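Long-range contact in putative Type I topoisomerase (Deinococcus radiodurans, PDB 3M4A), which probably relaxes supercoiled DNA as a type IB topoisomerase, cutting one strand without ATP, letting it swivel and resealing it: residues A[40-44]-A[56-60]. Residues are numbered along the deposited sequence; the frame is centred on the assembly and turned at random.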
ATOM      1  N   ALA A  40       0.466 -32.653  -7.304  1.00 48.73           N
ATOM      2  CA  ALA A  40       1.034 -32.327  -8.608  1.00 48.79           C
ATOM      3  C   ALA A  40       1.449 -30.859  -8.674  1.00 48.85           C
ATOM      4  O   ALA A  40       2.530 -30.532  -9.168  1.00 48.82           O
ATOM      5  CB  ALA A  40       0.035 -32.645  -9.714  1.00 48.80           C
ATOM      6  N   ARG A  41       0.578 -29.980  -8.179  1.00 48.80           N
ATOM      7  CA  ARG A  41       0.858 -28.542  -8.122  1.00 48.86           C
ATOM      8  C   ARG A  41       2.053 -28.246  -7.222  1.00 48.89           C
ATOM      9  O   ARG A  41       2.973 -27.524  -7.612  1.00 49.02           O
ATOM     10  CB  ARG A  41      -0.368 -27.776  -7.614  1.00 48.77           C
ATOM     11  CG  ARG A  41      -0.109 -26.296  -7.375  1.00 48.68           C
ATOM     12  CD  ARG A  41      -1.380 -25.536  -7.041  1.00 48.64           C
ATOM     13  NE  ARG A  41      -2.181 -26.156  -5.981  1.00 48.31           N
ATOM     14  CZ  ARG A  41      -1.862 -26.188  -4.686  1.00 48.18           C
ATOM     15  NH1 ARG A  41      -0.728 -25.653  -4.237  1.00 47.94           N
ATOM     16  NH2 ARG A  41      -2.690 -26.772  -3.824  1.00 48.20           N
ATOM     17  N   ILE A  42       2.019 -28.807  -6.018  1.00 48.93           N
ATOM     18  CA  ILE A  42       3.082 -28.621  -5.030  1.00 49.01           C
ATOM     19  C   ILE A  42       4.443 -29.043  -5.597  1.00 49.17           C
ATOM     20  O   ILE A  42       5.462 -28.408  -5.312  1.00 49.11           O
ATOM     21  CB  ILE A  42       2.785 -29.407  -3.726  1.00 48.93           C
ATOM     22  CG1 ILE A  42       1.496 -28.891  -3.067  1.00 48.87           C
ATOM     23  CG2 ILE A  42       3.951 -29.295  -2.752  1.00 48.87           C
ATOM     24  CD1 ILE A  42       1.072 -29.669  -1.839  1.00 48.82           C
ATOM     25  N   ALA A  43       4.445 -30.101  -6.408  1.00 49.30           N
ATOM     26  CA  ALA A  43       5.669 -30.585  -7.055  1.00 49.37           C
ATOM     27  C   ALA A  43       6.232 -29.597  -8.081  1.00 49.46           C
ATOM     28  O   ALA A  43       7.449 -29.436  -8.175  1.00 49.65           O
ATOM     29  CB  ALA A  43       5.423 -31.943  -7.713  1.00 49.44           C
ATOM     30  N   ARG A  44       5.356 -28.942  -8.845  1.00 49.46           N
ATOM     31  CA  ARG A  44       5.792 -27.966  -9.858  1.00 49.48           C
ATOM     32  C   ARG A  44       6.371 -26.684  -9.251  1.00 49.28           C
ATOM     33  O   ARG A  44       7.103 -25.957  -9.925  1.00 49.25           O
ATOM     34  CB  ARG A  44       4.645 -27.592 -10.803  1.00 49.55           C
ATOM     35  CG  ARG A  44       4.202 -28.703 -11.738  1.00 50.01           C
ATOM     36  CD  ARG A  44       3.396 -28.152 -12.910  1.00 50.35           C
ATOM     37  NE  ARG A  44       2.268 -29.016 -13.257  1.00 51.34           N
ATOM     38  CZ  ARG A  44       1.100 -29.046 -12.610  1.00 51.60           C
ATOM     39  NH1 ARG A  44       0.876 -28.260 -11.560  1.00 51.69           N
ATOM     40  NH2 ARG A  44       0.144 -29.874 -13.018  1.00 51.85           N
ATOM     41  N   VAL A  56       2.640 -24.739   2.825  1.00 42.67           N
ATOM     42  CA  VAL A  56       2.163 -24.731   1.447  1.00 42.50           C
ATOM     43  C   VAL A  56       0.669 -24.409   1.416  1.00 42.25           C
ATOM     44  O   VAL A  56      -0.078 -24.790   2.322  1.00 42.03           O
ATOM     45  CB  VAL A  56       2.423 -26.093   0.763  1.00 42.59           C
ATOM     46  CG1 VAL A  56       2.014 -26.050  -0.701  1.00 42.64           C
ATOM     47  CG2 VAL A  56       3.893 -26.479   0.893  1.00 42.56           C
ATOM     48  N   SER A  57       0.249 -23.686   0.379  1.00 42.05           N
ATOM     49  CA  SER A  57      -1.159 -23.367   0.193  1.00 41.74           C
ATOM     50  C   SER A  57      -1.928 -24.642  -0.139  1.00 41.58           C
ATOM     51  O   SER A  57      -1.526 -25.381  -1.041  1.00 41.42           O
ATOM     52  CB  SER A  57      -1.343 -22.357  -0.942  1.00 41.84           C
ATOM     53  OG  SER A  57      -2.717 -22.214  -1.270  1.00 41.37           O
ATOM     54  N   PRO A  58      -3.042 -24.898   0.572  1.00 41.34           N
ATOM     55  CA  PRO A  58      -3.904 -26.033   0.239  1.00 41.12           C
ATOM     56  C   PRO A  58      -4.874 -25.708  -0.904  1.00 40.99           C
ATOM     57  O   PRO A  58      -5.965 -26.274  -0.968  1.00 41.14           O
ATOM     58  CB  PRO A  58      -4.659 -26.281   1.549  1.00 41.27           C
ATOM     59  CG  PRO A  58      -4.752 -24.936   2.185  1.00 41.34           C
ATOM     60  CD  PRO A  58      -3.550 -24.144   1.734  1.00 41.34           C
ATOM     61  N   ASP A  59      -4.454 -24.833  -1.816  1.00 40.63           N
ATOM     62  CA  ASP A  59      -5.351 -24.219  -2.786  1.00 40.18           C
ATOM     63  C   ASP A  59      -4.543 -23.707  -3.982  1.00 39.72           C
ATOM     64  O   ASP A  59      -3.458 -23.140  -3.808  1.00 39.80           O
ATOM     65  CB  ASP A  59      -6.094 -23.070  -2.102  1.00 40.49           C
ATOM     66  CG  ASP A  59      -7.164 -22.454  -2.970  1.00 40.95           C
ATOM     67  OD1 ASP A  59      -7.609 -23.106  -3.938  1.00 42.22           O
ATOM     68  OD2 ASP A  59      -7.569 -21.312  -2.667  1.00 41.71           O
ATOM     69  N   ALA A  60      -5.067 -23.906  -5.189  1.00 38.90           N
ATOM     70  CA  ALA A  60      -4.346 -23.530  -6.409  1.00 38.38           C
ATOM     71  C   ALA A  60      -4.371 -22.025  -6.692  1.00 37.82           C
ATOM     72  O   ALA A  60      -3.583 -21.543  -7.505  1.00 37.74           O
ATOM     73  CB  ALA A  60      -4.894 -24.296  -7.612  1.00 38.29           C
TER
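Arg41 reaches Ser57, Asp59 and Ala60 with a chain that runs out extended, CG anti to the backbone N (chi1 173°), and then bends at chi3 (50°). The bend lays its guanidinium against the backbone of 56-60. This joins the short helix 41-45 to the loop between the first two strands of a three-stranded antiparallel sheet. Both segments belong to the N-terminal domain of the bacterial enzyme. The contact lies at the surface, its nearest atom about 22 Å from the bound DNA.

The Ser57 carbonyl oxygen sits at the guanidinium edge, near its plane. It receives two weak hydrogen bonds: Arg41 NH1 to Ser57 O is 3.3 Å with an angle of 142°, and Arg41 NH2 to the same Ser57 O is also 3.3 Å. The oxygen is thus shared by both terminal nitrogens, and neither bond is straight. Asp59 O lies over one face of the group, 3.5 Å above the plane at its centre. That same oxygen accepts a hydrogen bond from Ser57 OG at 2.8 Å, on a lone pair in the carbonyl plane. Gln65, on the neighbouring strand, also donates to Asp59 O and takes a weak bond from Arg41 NH1, while Asn62 bonds to Ser57 OG. The bent shaft of Arg41 rests on Ala60, with NE 3.4 Å from Ala60 CA. A leucine in place of Arg41 would probably leave Ser57 O without its two donors and Asp59 O without the flat group beneath it.

One helix position on, Ile42 adds a small apolar touch. Its CG1 branch, beside the backbone N, extends to Val56 at the end of strand 54-56. Ile42 CG1 meets Val56 CG1 at 3.7 Å, and Ile42 CD1 lies 3.9 Å from that same Val56 CG1 methyl.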